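Local coordinates for topoisomerase I-like protein (Leishmania donovani, PDB 2B9S) that relaxes supercoiled DNA, as expected of a eukaryotic-type (IB) topoisomerase I, by reversibly nicking one strand, and is held here with vanadate at the nick, at residues Gly18-His27 / His208-Ala216; Phe283-Asn293 / Thr302-Val310. All coordinates share one frame; numbering follows the deposited sequence.

Contact 1 (Gly18-His27 / His208-Ala216); sequences GERRWETLAH and HDHTVTWLA. With nucleotides of chain A.
R20 and T211 bring the two backbones together, their CA atoms 4.5 Å apart, where the type I beta turn D209-V212 meets the loop 18-24 and R21 N donates to H210 O at 2.6 Å. The imidazole of H210 is sandwiched: the six-membered ring of W22 forms an offset stack on one face, with planes at 27°, and the guanidinium of R20 lies flat on the other. In the ring plane, H210 ND1 gives a nearly straight hydrogen bond to W22 O (2.8 Å), which it meets from above the carbonyl plane; with E190 taking NE2, both nitrogens are used and the ring's rotation is fixed. R20 reaches over H210 on an extended chain, CG anti to the backbone N (chi1 -155°), and its NE and NH2 grip the E23 carboxylate side-on, one oxygen each, in a salt bridge. Within the turn, D209 OD1 accepts from T211 N, an Asx turn. Beyond it, T213 CG2 lies on one face of the R21 guanidinium, while T213 N and OG1 both bind OP2 of DC8 of chain A; a water joins R21 NH1 and T211 O to OP1. L215 CB sits over the centre of the H27 ring, 3.7 Å from its centroid. W145 of strand 142-145 meets W22 edge-to-face, strand 185-187 receives H27 NE2 at N187 O, and V237 of helix 236-266 touches R21 and T213.

Contact 2 (Phe283-Asn293 / Thr302-Val310); sequences FIDRLALRVGN and TVGCCSLRV. With VO4 (vanadate ion), chain F; nucleotides of chain C; nucleotides of chain B.
The active-site loop that follows helix 272-287 carries R290, one of the residues around the vanadate, and is joined to residues G304-L308. Two successive backbone bonds link them: C305 N donates to R290 O at 2.7 Å, in the carbonyl plane, and C306 N to V291 O at 2.8 Å, approaching from above the V291 carbonyl plane. G292 and G304, neither with a side chain, bring their CA atoms to 3.5 Å, so the two backbones pack directly on each other. With SG anti to the backbone N (chi1 -172°), C305 sends its sulfur to F283 CB and I284 CG1, near the plane of the F283 ring at its edge. The L289 and L308 side chains cross at about a right angle, touching through their CD1 atoms, and V291 CG2 packs on C306 SG. S307 OG accepts from G304 N and shares a water with T302 O of its own segment and with N293 O across the contact.

On the DNA side, the extended R290 chain presents its guanidinium edge-on: NE bonds vanadate O2 at 3.0 Å and NH2 bonds O5' of DA1 of chain B, also at 3.0 Å, the oxygen that binds vanadium. G292 N donates to OP1 of DT16 of chain C, and N293 N and ND2 converge on its OP2; T302 OG1 takes OP1 of DG15 of chain C. R386 and H429 also bond the vanadate. R290, K328, R386 and H429 around the vanadate, which stands in for the scissile phosphate, make up the Arg-Lys-Arg-His set that serves the tyrosine nucleophile in type IB topoisomerases.

From the N terminus, the chain enters contact 1 at 18-27, runs through 180 residues, less than half of them helix or strand, in the DNA-binding fragment, and closes that long loop at 208-216. Only then, past helix 236-266, does it open contact 2, a short closure in which 302-310 returns to 283-293 across eight residues. The two are thus in series, neither nested nor crossed. Contact 1 ties the N-terminal loop and strand 25-26 to the loop between strands 205-207 and 216-219; contact 2 ties the end of helix 272-287 to the loop before strand 313-315. Their centres are 34 Å apart and they do not touch, yet each reaches backbone phosphates of the bound DNA.

Contact 1 (Gly18-His27 / His208-Ala216)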
loop_
_atom_site.group_PDB
_atom_site.type_symbol
_atom_site.label_atom_id
_atom_site.label_comp_id
_atom_site.label_asym_id
_atom_site.label_seq_id
_atom_site.Cartn_x
_atom_site.Cartn_y
_atom_site.Cartn_z
ATOM N N GLY D 18 13.287 14.765 -1.955
ATOM C CA GLY D 18 13.645 15.986 -1.221
ATOM C C GLY D 18 14.505 16.979 -2.004
ATOM O O GLY D 18 14.599 18.138 -1.622
ATOM N N GLU D 19 15.136 16.512 -3.082
ATOM C CA GLU D 19 15.842 17.360 -4.038
ATOM C C GLU D 19 14.834 17.978 -5.000
ATOM O O GLU D 19 13.658 17.600 -4.999
ATOM C CB GLU D 19 16.861 16.547 -4.845
ATOM C CG GLU D 19 17.914 15.844 -4.012
ATOM C CD GLU D 19 18.953 15.092 -4.855
ATOM O OE1 GLU D 19 18.650 14.709 -6.002
ATOM O OE2 GLU D 19 20.087 14.886 -4.361
ATOM N N ARG D 20 15.304 18.921 -5.815
ATOM C CA ARG D 20 14.503 19.540 -6.866
ATOM C C ARG D 20 14.027 18.499 -7.878
ATOM O O ARG D 20 14.836 17.807 -8.488
ATOM C CB ARG D 20 15.317 20.636 -7.554
ATOM C CG ARG D 20 14.475 21.700 -8.185
ATOM C CD ARG D 20 15.323 22.854 -8.672
ATOM N NE ARG D 20 14.548 23.715 -9.560
ATOM C CZ ARG D 20 13.782 24.735 -9.168
ATOM N NH1 ARG D 20 13.678 25.040 -7.898
ATOM N NH2 ARG D 20 13.113 25.448 -10.063
ATOM N N ARG D 21 12.712 18.375 -8.043
ATOM C CA ARG D 21 12.150 17.256 -8.805
ATOM C C ARG D 21 11.625 17.670 -10.172
ATOM O O ARG D 21 11.548 16.843 -11.066
ATOM C CB ARG D 21 11.040 16.526 -8.003
ATOM C CG ARG D 21 11.449 16.038 -6.632
ATOM C CD ARG D 21 12.632 15.072 -6.717
ATOM N NE ARG D 21 12.283 13.831 -7.414
ATOM C CZ ARG D 21 11.739 12.765 -6.827
ATOM N NH1 ARG D 21 11.451 12.765 -5.519
ATOM N NH2 ARG D 21 11.458 11.703 -7.553
ATOM N N TRP D 22 11.254 18.942 -10.305
ATOM C CA TRP D 22 10.696 19.491 -11.554
ATOM C C TRP D 22 11.011 20.992 -11.706
ATOM O O TRP D 22 11.343 21.666 -10.732
ATOM C CB TRP D 22 9.174 19.251 -11.668
ATOM C CG TRP D 22 8.345 19.720 -10.459
ATOM C CD1 TRP D 22 8.032 18.978 -9.342
ATOM C CD2 TRP D 22 7.731 21.000 -10.262
ATOM N NE1 TRP D 22 7.272 19.707 -8.484
ATOM C CE2 TRP D 22 7.076 20.958 -9.006
ATOM C CE3 TRP D 22 7.670 22.181 -11.016
ATOM C CZ2 TRP D 22 6.355 22.060 -8.487
ATOM C CZ3 TRP D 22 6.959 23.273 -10.504
ATOM C CH2 TRP D 22 6.319 23.206 -9.245
ATOM N N GLU D 23 10.904 21.490 -12.939
ATOM C CA GLU D 23 11.102 22.912 -13.258
ATOM C C GLU D 23 9.768 23.558 -13.546
ATOM O O GLU D 23 9.509 24.701 -13.155
ATOM C CB GLU D 23 12.043 23.080 -14.460
ATOM C CG GLU D 23 13.501 22.754 -14.124
ATOM C CD GLU D 23 14.035 23.582 -12.948
ATOM O OE1 GLU D 23 13.618 24.767 -12.807
ATOM O OE2 GLU D 23 14.872 23.043 -12.174
ATOM N N THR D 24 8.924 22.810 -14.244
ATOM C CA THR D 24 7.577 23.269 -14.533
ATOM C C THR D 24 6.559 22.165 -14.253
ATOM O O THR D 24 6.812 20.977 -14.494
ATOM C CB THR D 24 7.414 23.750 -16.001
ATOM O OG1 THR D 24 7.758 22.689 -16.893
ATOM C CG2 THR D 24 8.274 24.984 -16.294
ATOM N N LEU D 25 5.402 22.581 -13.760
ATOM C CA LEU D 25 4.308 21.682 -13.493
ATOM C C LEU D 25 2.967 22.358 -13.745
ATOM O O LEU D 25 2.653 23.373 -13.141
ATOM C CB LEU D 25 4.409 21.138 -12.050
ATOM C CG LEU D 25 3.434 20.082 -11.541
ATOM C CD1 LEU D 25 3.317 18.871 -12.483
ATOM C CD2 LEU D 25 3.848 19.678 -10.123
ATOM N N ALA D 26 2.187 21.766 -14.635
ATOM C CA ALA D 26 0.854 22.228 -14.962
ATOM C C ALA D 26 -0.152 21.080 -14.855
ATOM O O ALA D 26 0.097 19.969 -15.335
ATOM C CB ALA D 26 0.831 22.820 -16.384
ATOM N N HIS D 27 -1.299 21.350 -14.239
ATOM C CA HIS D 27 -2.355 20.340 -14.105
ATOM C C HIS D 27 -3.665 21.027 -13.789
ATOM O O HIS D 27 -3.685 22.201 -13.440
ATOM C CB HIS D 27 -2.001 19.275 -13.032
ATOM C CG HIS D 27 -1.866 19.828 -11.644
ATOM N ND1 HIS D 27 -2.941 19.970 -10.787
ATOM C CD2 HIS D 27 -0.781 20.284 -10.969
ATOM C CE1 HIS D 27 -2.524 20.498 -9.650
ATOM N NE2 HIS D 27 -1.218 20.693 -9.732
ATOM N N HIS D 208 4.027 26.021 -4.486
ATOM C CA HIS D 208 4.869 25.824 -5.652
ATOM C C HIS D 208 6.144 25.169 -5.199
ATOM O O HIS D 208 7.235 25.736 -5.378
ATOM C CB HIS D 208 5.175 27.186 -6.331
ATOM C CG HIS D 208 3.967 28.049 -6.509
ATOM N ND1 HIS D 208 2.948 27.723 -7.377
ATOM C CD2 HIS D 208 3.579 29.187 -5.881
ATOM C CE1 HIS D 208 1.994 28.637 -7.296
ATOM N NE2 HIS D 208 2.357 29.541 -6.404
ATOM N N ASP D 209 6.008 23.971 -4.624
ATOM C CA ASP D 209 7.143 23.246 -4.032
ATOM C C ASP D 209 7.770 22.298 -5.067
ATOM O O ASP D 209 7.184 21.262 -5.421
ATOM C CB ASP D 209 6.701 22.509 -2.738
ATOM C CG ASP D 209 7.873 21.914 -1.935
ATOM O OD1 ASP D 209 9.049 22.021 -2.354
ATOM O OD2 ASP D 209 7.620 21.318 -0.860
ATOM N N HIS D 210 8.951 22.678 -5.554
ATOM C CA HIS D 210 9.693 21.925 -6.589
ATOM C C HIS D 210 10.407 20.696 -6.014
ATOM O O HIS D 210 10.983 19.902 -6.760
ATOM C CB HIS D 210 10.740 22.818 -7.284
ATOM C CG HIS D 210 10.173 23.925 -8.137
ATOM N ND1 HIS D 210 10.192 23.891 -9.516
ATOM C CD2 HIS D 210 9.635 25.123 -7.803
ATOM C CE1 HIS D 210 9.660 25.001 -9.993
ATOM N NE2 HIS D 210 9.316 25.767 -8.973
ATOM N N THR D 211 10.375 20.551 -4.687
ATOM C CA THR D 211 11.067 19.459 -3.991
ATOM C C THR D 211 10.143 18.277 -3.691
ATOM O O THR D 211 10.587 17.272 -3.107
ATOM C CB THR D 211 11.725 19.929 -2.665
ATOM O OG1 THR D 211 10.710 20.398 -1.761
ATOM C CG2 THR D 211 12.754 21.044 -2.912
ATOM N N VAL D 212 8.870 18.399 -4.086
ATOM C CA VAL D 212 7.890 17.299 -3.950
ATOM C C VAL D 212 7.262 16.903 -5.298
ATOM O O VAL D 212 7.381 17.649 -6.270
ATOM C CB VAL D 212 6.806 17.565 -2.804
ATOM C CG1 VAL D 212 7.502 17.787 -1.449
ATOM C CG2 VAL D 212 5.863 18.730 -3.139
ATOM N N THR D 213 6.597 15.740 -5.342
ATOM C CA THR D 213 6.114 15.112 -6.589
ATOM C C THR D 213 4.588 15.024 -6.655
ATOM O O THR D 213 4.025 14.398 -7.570
ATOM C CB THR D 213 6.620 13.651 -6.765
ATOM O OG1 THR D 213 6.071 12.822 -5.728
ATOM C CG2 THR D 213 8.117 13.556 -6.744
ATOM N N TRP D 214 3.919 15.609 -5.662
ATOM C CA TRP D 214 2.467 15.526 -5.576
ATOM C C TRP D 214 1.790 16.772 -6.113
ATOM O O TRP D 214 2.375 17.867 -6.057
ATOM C CB TRP D 214 2.008 15.227 -4.141
ATOM C CG TRP D 214 2.500 16.131 -3.032
ATOM C CD1 TRP D 214 3.574 15.903 -2.202
ATOM C CD2 TRP D 214 1.875 17.347 -2.546
ATOM N NE1 TRP D 214 3.671 16.920 -1.274
ATOM C CE2 TRP D 214 2.639 17.803 -1.459
ATOM C CE3 TRP D 214 0.756 18.086 -2.937
ATOM C CZ2 TRP D 214 2.327 18.972 -0.767
ATOM C CZ3 TRP D 214 0.442 19.237 -2.250
ATOM C CH2 TRP D 214 1.215 19.669 -1.170
ATOM N N LEU D 215 0.567 16.602 -6.631
ATOM C CA LEU D 215 -0.167 17.704 -7.260
ATOM C C LEU D 215 -1.228 18.278 -6.328
ATOM O O LEU D 215 -1.661 19.435 -6.476
ATOM C CB LEU D 215 -0.838 17.256 -8.575
ATOM C CG LEU D 215 -0.072 16.352 -9.540
ATOM C CD1 LEU D 215 -0.853 16.075 -10.861
ATOM C CD2 LEU D 215 1.320 16.875 -9.826
ATOM N N ALA D 216 -1.671 17.460 -5.382
ATOM C CA ALA D 216 -2.658 17.880 -4.399
ATOM C C ALA D 216 -2.565 17.006 -3.142
ATOM O O ALA D 216 -2.065 15.875 -3.200
ATOM C CB ALA D 216 -4.083 17.859 -5.014
ATOM P P DC A 8 7.611 13.111 -2.431
ATOM O OP1 DC A 8 8.900 13.755 -2.280
ATOM O OP2 DC A 8 6.558 13.813 -3.221
ATOM O "O5'" DC A 8 7.566 11.653 -3.093
ATOM C "C5'" DC A 8 8.465 10.630 -2.914
ATOM C "C4'" DC A 8 7.874 9.386 -2.225
ATOM O "O4'" DC A 8 6.981 9.651 -1.125
ATOM C "C3'" DC A 8 7.110 8.330 -2.998
ATOM O "O3'" DC A 8 7.995 7.676 -3.923
ATOM C "C2'" DC A 8 6.784 7.406 -1.821
ATOM C "C1'" DC A 8 6.739 8.353 -0.617
ATOM N N1 DC A 8 5.423 8.274 0.108
ATOM C C2 DC A 8 5.241 7.222 1.022
ATOM O O2 DC A 8 6.164 6.418 1.212
ATOM N N3 DC A 8 4.060 7.116 1.680
ATOM C C4 DC A 8 3.079 8.001 1.452
ATOM N N4 DC A 8 1.948 7.833 2.148
ATOM C C5 DC A 8 3.228 9.084 0.508
ATOM C C6 DC A 8 4.410 9.174 -0.145
ATOM P P DA A 7 4.823 16.985 2.229
ATOM O OP1 DA A 7 5.454 18.160 1.585
ATOM O OP2 DA A 7 3.356 16.818 2.275
ATOM O "O5'" DA A 7 5.427 15.698 1.539
ATOM C "C5'" DA A 7 6.811 15.467 1.555
ATOM C "C4'" DA A 7 7.107 14.103 0.966
ATOM O "O4'" DA A 7 6.951 13.118 2.015
ATOM C "C3'" DA A 7 6.233 13.612 -0.195
ATOM O "O3'" DA A 7 7.052 12.771 -0.980
ATOM C "C2'" DA A 7 5.255 12.686 0.476
ATOM C "C1'" DA A 7 6.214 12.045 1.488
ATOM N N9 DA A 7 5.520 11.332 2.566
ATOM C C8 DA A 7 4.365 11.735 3.161
ATOM N N7 DA A 7 3.960 10.911 4.075
ATOM C C5 DA A 7 4.877 9.899 4.079
ATOM C C6 DA A 7 4.967 8.736 4.847
ATOM N N6 DA A 7 4.056 8.410 5.778
ATOM N N1 DA A 7 6.009 7.922 4.605
ATOM C C2 DA A 7 6.912 8.283 3.685
ATOM N N3 DA A 7 6.913 9.353 2.890
ATOM C C4 DA A 7 5.859 10.133 3.145
HETATM O O HOH W 1 11.046 14.615 -3.541
#

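Contact 2 (Phe283-Asn293 / Thr302-Val310)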
loop_
_atom_site.group_PDB
_atom_site.type_symbol
_atom_site.label_atom_id
_atom_site.label_comp_id
_atom_site.label_asym_id
_atom_site.label_seq_id
_atom_site.Cartn_x
_atom_site.Cartn_y
_atom_site.Cartn_z
ATOM N N PHE D 283 17.466 -11.629 10.648
ATOM C CA PHE D 283 16.089 -11.914 10.241
ATOM C C PHE D 283 15.688 -11.198 8.959
ATOM O O PHE D 283 15.080 -11.803 8.096
ATOM C CB PHE D 283 15.070 -11.561 11.334
ATOM C CG PHE D 283 15.053 -12.514 12.498
ATOM C CD1 PHE D 283 15.678 -13.759 12.425
ATOM C CD2 PHE D 283 14.378 -12.175 13.660
ATOM C CE1 PHE D 283 15.671 -14.634 13.504
ATOM C CE2 PHE D 283 14.341 -13.045 14.737
ATOM C CZ PHE D 283 14.997 -14.286 14.655
ATOM N N ILE D 284 16.002 -9.909 8.866
ATOM C CA ILE D 284 15.667 -9.077 7.704
ATOM C C ILE D 284 16.397 -9.571 6.442
ATOM O O ILE D 284 15.803 -9.650 5.352
ATOM C CB ILE D 284 15.973 -7.579 7.981
ATOM C CG1 ILE D 284 15.020 -7.029 9.056
ATOM C CG2 ILE D 284 15.920 -6.752 6.706
ATOM C CD1 ILE D 284 15.385 -5.655 9.590
ATOM N N ASP D 285 17.672 -9.919 6.612
ATOM C CA ASP D 285 18.473 -10.526 5.552
ATOM C C ASP D 285 17.948 -11.899 5.121
ATOM O O ASP D 285 17.597 -12.081 3.950
ATOM C CB ASP D 285 19.942 -10.622 5.984
ATOM C CG ASP D 285 20.821 -11.374 4.978
ATOM O OD1 ASP D 285 20.390 -11.637 3.835
ATOM O OD2 ASP D 285 21.961 -11.699 5.346
ATOM N N ARG D 286 17.885 -12.854 6.056
ATOM C CA ARG D 286 17.655 -14.258 5.676
ATOM C C ARG D 286 16.197 -14.585 5.414
ATOM O O ARG D 286 15.897 -15.435 4.573
ATOM C CB ARG D 286 18.249 -15.252 6.702
ATOM C CG ARG D 286 19.741 -15.118 7.021
ATOM C CD ARG D 286 20.616 -14.666 5.843
ATOM N NE ARG D 286 20.725 -15.627 4.743
ATOM C CZ ARG D 286 21.873 -16.101 4.250
ATOM N NH1 ARG D 286 23.052 -15.723 4.747
ATOM N NH2 ARG D 286 21.844 -16.963 3.245
ATOM N N LEU D 287 15.302 -13.902 6.131
ATOM C CA LEU D 287 13.859 -14.153 6.064
ATOM C C LEU D 287 13.047 -13.056 5.370
ATOM O O LEU D 287 11.828 -13.196 5.232
ATOM C CB LEU D 287 13.285 -14.362 7.479
ATOM C CG LEU D 287 13.757 -15.523 8.350
ATOM C CD1 LEU D 287 12.973 -15.499 9.623
ATOM C CD2 LEU D 287 13.575 -16.847 7.615
ATOM N N ALA D 288 13.719 -11.979 4.963
ATOM C CA ALA D 288 13.104 -10.783 4.346
ATOM C C ALA D 288 11.906 -10.194 5.118
ATOM O O ALA D 288 10.898 -9.839 4.515
ATOM C CB ALA D 288 12.758 -11.028 2.834
ATOM N N LEU D 289 12.013 -10.098 6.445
ATOM C CA LEU D 289 10.968 -9.428 7.239
ATOM C C LEU D 289 10.975 -7.916 6.995
ATOM O O LEU D 289 12.036 -7.305 6.740
ATOM C CB LEU D 289 11.138 -9.694 8.754
ATOM C CG LEU D 289 11.218 -11.135 9.292
ATOM C CD1 LEU D 289 11.058 -11.173 10.840
ATOM C CD2 LEU D 289 10.235 -12.083 8.623
ATOM N N ARG D 290 9.798 -7.307 7.084
ATOM C CA ARG D 290 9.732 -5.855 7.167
ATOM C C ARG D 290 10.286 -5.447 8.536
ATOM O O ARG D 290 10.224 -6.221 9.491
ATOM C CB ARG D 290 8.307 -5.355 6.974
ATOM C CG ARG D 290 7.666 -5.798 5.660
ATOM C CD ARG D 290 6.196 -5.547 5.732
ATOM N NE ARG D 290 5.418 -5.921 4.549
ATOM C CZ ARG D 290 4.652 -6.998 4.463
ATOM N NH1 ARG D 290 4.621 -7.868 5.460
ATOM N NH2 ARG D 290 3.913 -7.217 3.372
ATOM N N VAL D 291 10.826 -4.235 8.600
ATOM C CA VAL D 291 11.515 -3.687 9.761
ATOM C C VAL D 291 10.638 -3.541 11.024
ATOM O O VAL D 291 11.133 -3.631 12.137
ATOM C CB VAL D 291 12.182 -2.312 9.372
ATOM C CG1 VAL D 291 11.128 -1.139 9.339
ATOM C CG2 VAL D 291 13.412 -1.987 10.271
ATOM N N GLY D 292 9.348 -3.279 10.847
ATOM C CA GLY D 292 8.406 -3.221 11.960
ATOM C C GLY D 292 8.452 -1.976 12.817
ATOM O O GLY D 292 8.876 -2.026 13.971
ATOM N N ASN D 293 7.996 -0.854 12.265
ATOM C CA ASN D 293 7.848 0.370 13.038
ATOM C C ASN D 293 6.715 0.242 14.072
ATOM O O ASN D 293 5.741 -0.498 13.868
ATOM C CB ASN D 293 7.589 1.571 12.112
ATOM C CG ASN D 293 8.858 2.095 11.476
ATOM O OD1 ASN D 293 9.641 2.801 12.130
ATOM N ND2 ASN D 293 9.082 1.750 10.200
ATOM N N THR D 302 -0.167 -5.097 14.657
ATOM C CA THR D 302 0.613 -5.900 13.724
ATOM C C THR D 302 2.065 -5.560 13.932
ATOM O O THR D 302 2.392 -4.516 14.490
ATOM C CB THR D 302 0.218 -5.738 12.217
ATOM O OG1 THR D 302 0.548 -4.420 11.750
ATOM C CG2 THR D 302 -1.240 -6.075 11.972
ATOM N N VAL D 303 2.929 -6.469 13.520
ATOM C CA VAL D 303 4.343 -6.346 13.837
ATOM C C VAL D 303 5.204 -6.650 12.628
ATOM O O VAL D 303 4.755 -7.271 11.663
ATOM C CB VAL D 303 4.741 -7.266 15.042
ATOM C CG1 VAL D 303 3.902 -6.909 16.293
ATOM C CG2 VAL D 303 4.571 -8.748 14.678
ATOM N N GLY D 304 6.434 -6.170 12.679
ATOM C CA GLY D 304 7.490 -6.644 11.792
ATOM C C GLY D 304 8.683 -6.920 12.683
ATOM O O GLY D 304 8.537 -7.093 13.890
ATOM N N CYS D 305 9.870 -6.921 12.101
ATOM C CA CYS D 305 11.055 -7.395 12.806
ATOM C C CYS D 305 11.289 -6.753 14.198
ATOM O O CYS D 305 11.234 -7.440 15.212
ATOM C CB CYS D 305 12.283 -7.257 11.904
ATOM S SG CYS D 305 13.698 -8.020 12.645
ATOM N N CYS D 306 11.515 -5.440 14.227
ATOM C CA CYS D 306 11.872 -4.718 15.440
ATOM C C CYS D 306 10.771 -4.706 16.506
ATOM O O CYS D 306 11.050 -4.403 17.674
ATOM C CB CYS D 306 12.313 -3.281 15.113
ATOM S SG CYS D 306 13.797 -3.135 14.030
ATOM N N SER D 307 9.540 -5.049 16.121
ATOM C CA SER D 307 8.414 -5.053 17.069
ATOM C C SER D 307 7.888 -6.463 17.458
ATOM O O SER D 307 6.850 -6.596 18.122
ATOM C CB SER D 307 7.289 -4.128 16.568
ATOM O OG SER D 307 6.821 -4.529 15.302
ATOM N N LEU D 308 8.595 -7.517 17.052
ATOM C CA LEU D 308 8.214 -8.873 17.477
ATOM C C LEU D 308 8.199 -8.971 19.003
ATOM O O LEU D 308 9.054 -8.423 19.675
ATOM C CB LEU D 308 9.129 -9.946 16.888
ATOM C CG LEU D 308 9.165 -10.094 15.365
ATOM C CD1 LEU D 308 10.430 -10.848 14.944
ATOM C CD2 LEU D 308 7.873 -10.745 14.801
ATOM N N ARG D 309 7.188 -9.659 19.525
ATOM C CA ARG D 309 7.021 -9.853 20.959
ATOM C C ARG D 309 7.289 -11.330 21.290
ATOM O O ARG D 309 7.288 -12.194 20.398
ATOM C CB ARG D 309 5.612 -9.435 21.402
ATOM C CG ARG D 309 5.285 -7.941 21.172
ATOM C CD ARG D 309 3.968 -7.545 21.803
ATOM N NE ARG D 309 2.829 -8.112 21.088
ATOM C CZ ARG D 309 2.144 -7.491 20.120
ATOM N NH1 ARG D 309 2.480 -6.268 19.724
ATOM N NH2 ARG D 309 1.131 -8.111 19.531
ATOM N N VAL D 310 7.501 -11.605 22.575
ATOM C CA VAL D 310 7.772 -12.960 23.055
ATOM C C VAL D 310 6.757 -13.997 22.538
ATOM O O VAL D 310 7.144 -15.095 22.116
ATOM C CB VAL D 310 7.934 -12.980 24.608
ATOM C CG1 VAL D 310 8.033 -14.420 25.144
ATOM C CG2 VAL D 310 9.149 -12.137 25.005
HETATM V V VO4 F . 5.468 -5.150 0.662
HETATM O O1 VO4 F . 5.364 -6.880 0.517
HETATM O O2 VO4 F . 6.218 -4.368 2.054
ATOM P P DT C 16 7.031 -1.136 8.509
ATOM O OP1 DT C 16 7.703 -2.430 8.742
ATOM O OP2 DT C 16 6.817 -0.156 9.590
ATOM O "O5'" DT C 16 7.811 -0.336 7.374
ATOM C "C5'" DT C 16 8.195 -0.912 6.125
ATOM C "C4'" DT C 16 8.957 0.182 5.391
ATOM O "O4'" DT C 16 8.059 1.281 5.095
ATOM C "C3'" DT C 16 10.139 0.803 6.140
ATOM O "O3'" DT C 16 11.273 0.834 5.263
ATOM C "C2'" DT C 16 9.730 2.246 6.475
ATOM C "C1'" DT C 16 8.705 2.529 5.390
ATOM N N1 DT C 16 7.657 3.450 5.874
ATOM C C2 DT C 16 7.495 4.654 5.245
ATOM O O2 DT C 16 8.205 4.994 4.337
ATOM N N3 DT C 16 6.493 5.438 5.762
ATOM C C4 DT C 16 5.652 5.113 6.809
ATOM O O4 DT C 16 4.776 5.893 7.151
ATOM C C5 DT C 16 5.855 3.803 7.423
ATOM C C7 DT C 16 5.009 3.273 8.578
ATOM C C6 DT C 16 6.841 3.058 6.919
ATOM P P DG C 15 0.105 -2.289 8.910
ATOM O OP1 DG C 15 -0.486 -3.596 9.200
ATOM O OP2 DG C 15 -0.092 -1.156 9.830
ATOM O "O5'" DG C 15 1.675 -2.533 8.606
ATOM C "C5'" DG C 15 2.622 -1.485 8.584
ATOM C "C4'" DG C 15 3.346 -1.327 7.254
ATOM O "O4'" DG C 15 2.591 -0.468 6.346
ATOM C "C3'" DG C 15 4.657 -0.589 7.431
ATOM O "O3'" DG C 15 5.651 -1.533 7.807
ATOM C "C2'" DG C 15 4.903 -0.004 6.057
ATOM C "C1'" DG C 15 3.503 0.327 5.596
ATOM N N9 DG C 15 3.018 1.722 5.586
ATOM C C8 DG C 15 1.979 2.236 6.334
ATOM N N7 DG C 15 1.739 3.498 6.106
ATOM C C5 DG C 15 2.636 3.813 5.098
ATOM C C6 DG C 15 2.841 5.029 4.421
ATOM O O6 DG C 15 2.230 6.071 4.569
ATOM N N1 DG C 15 3.890 4.992 3.514
ATOM C C2 DG C 15 4.644 3.872 3.267
ATOM N N2 DG C 15 5.590 4.010 2.343
ATOM N N3 DG C 15 4.476 2.712 3.873
ATOM C C4 DG C 15 3.444 2.744 4.774
ATOM O "O5'" DA B 1 3.571 -5.043 1.328
ATOM C "C5'" DA B 1 2.680 -5.776 0.496
ATOM C "C4'" DA B 1 1.268 -5.537 0.932
ATOM O "O4'" DA B 1 0.875 -4.171 0.666
ATOM C "C3'" DA B 1 0.326 -6.377 0.129
ATOM O "O3'" DA B 1 0.225 -7.638 0.776
ATOM C "C2'" DA B 1 -0.967 -5.561 0.137
ATOM C "C1'" DA B 1 -0.507 -4.132 0.279
ATOM N N9 DA B 1 -0.567 -3.250 -0.894
ATOM C C8 DA B 1 0.420 -3.109 -1.835
ATOM N N7 DA B 1 0.176 -2.220 -2.763
ATOM C C5 DA B 1 -1.074 -1.722 -2.413
ATOM C C6 DA B 1 -1.905 -0.738 -2.997
ATOM N N6 DA B 1 -1.570 -0.039 -4.105
ATOM N N1 DA B 1 -3.082 -0.484 -2.385
ATOM C C2 DA B 1 -3.422 -1.150 -1.281
ATOM N N3 DA B 1 -2.737 -2.107 -0.665
ATOM C C4 DA B 1 -1.552 -2.344 -1.260
HETATM O O HOH W 2 4.731 -2.951 14.658
#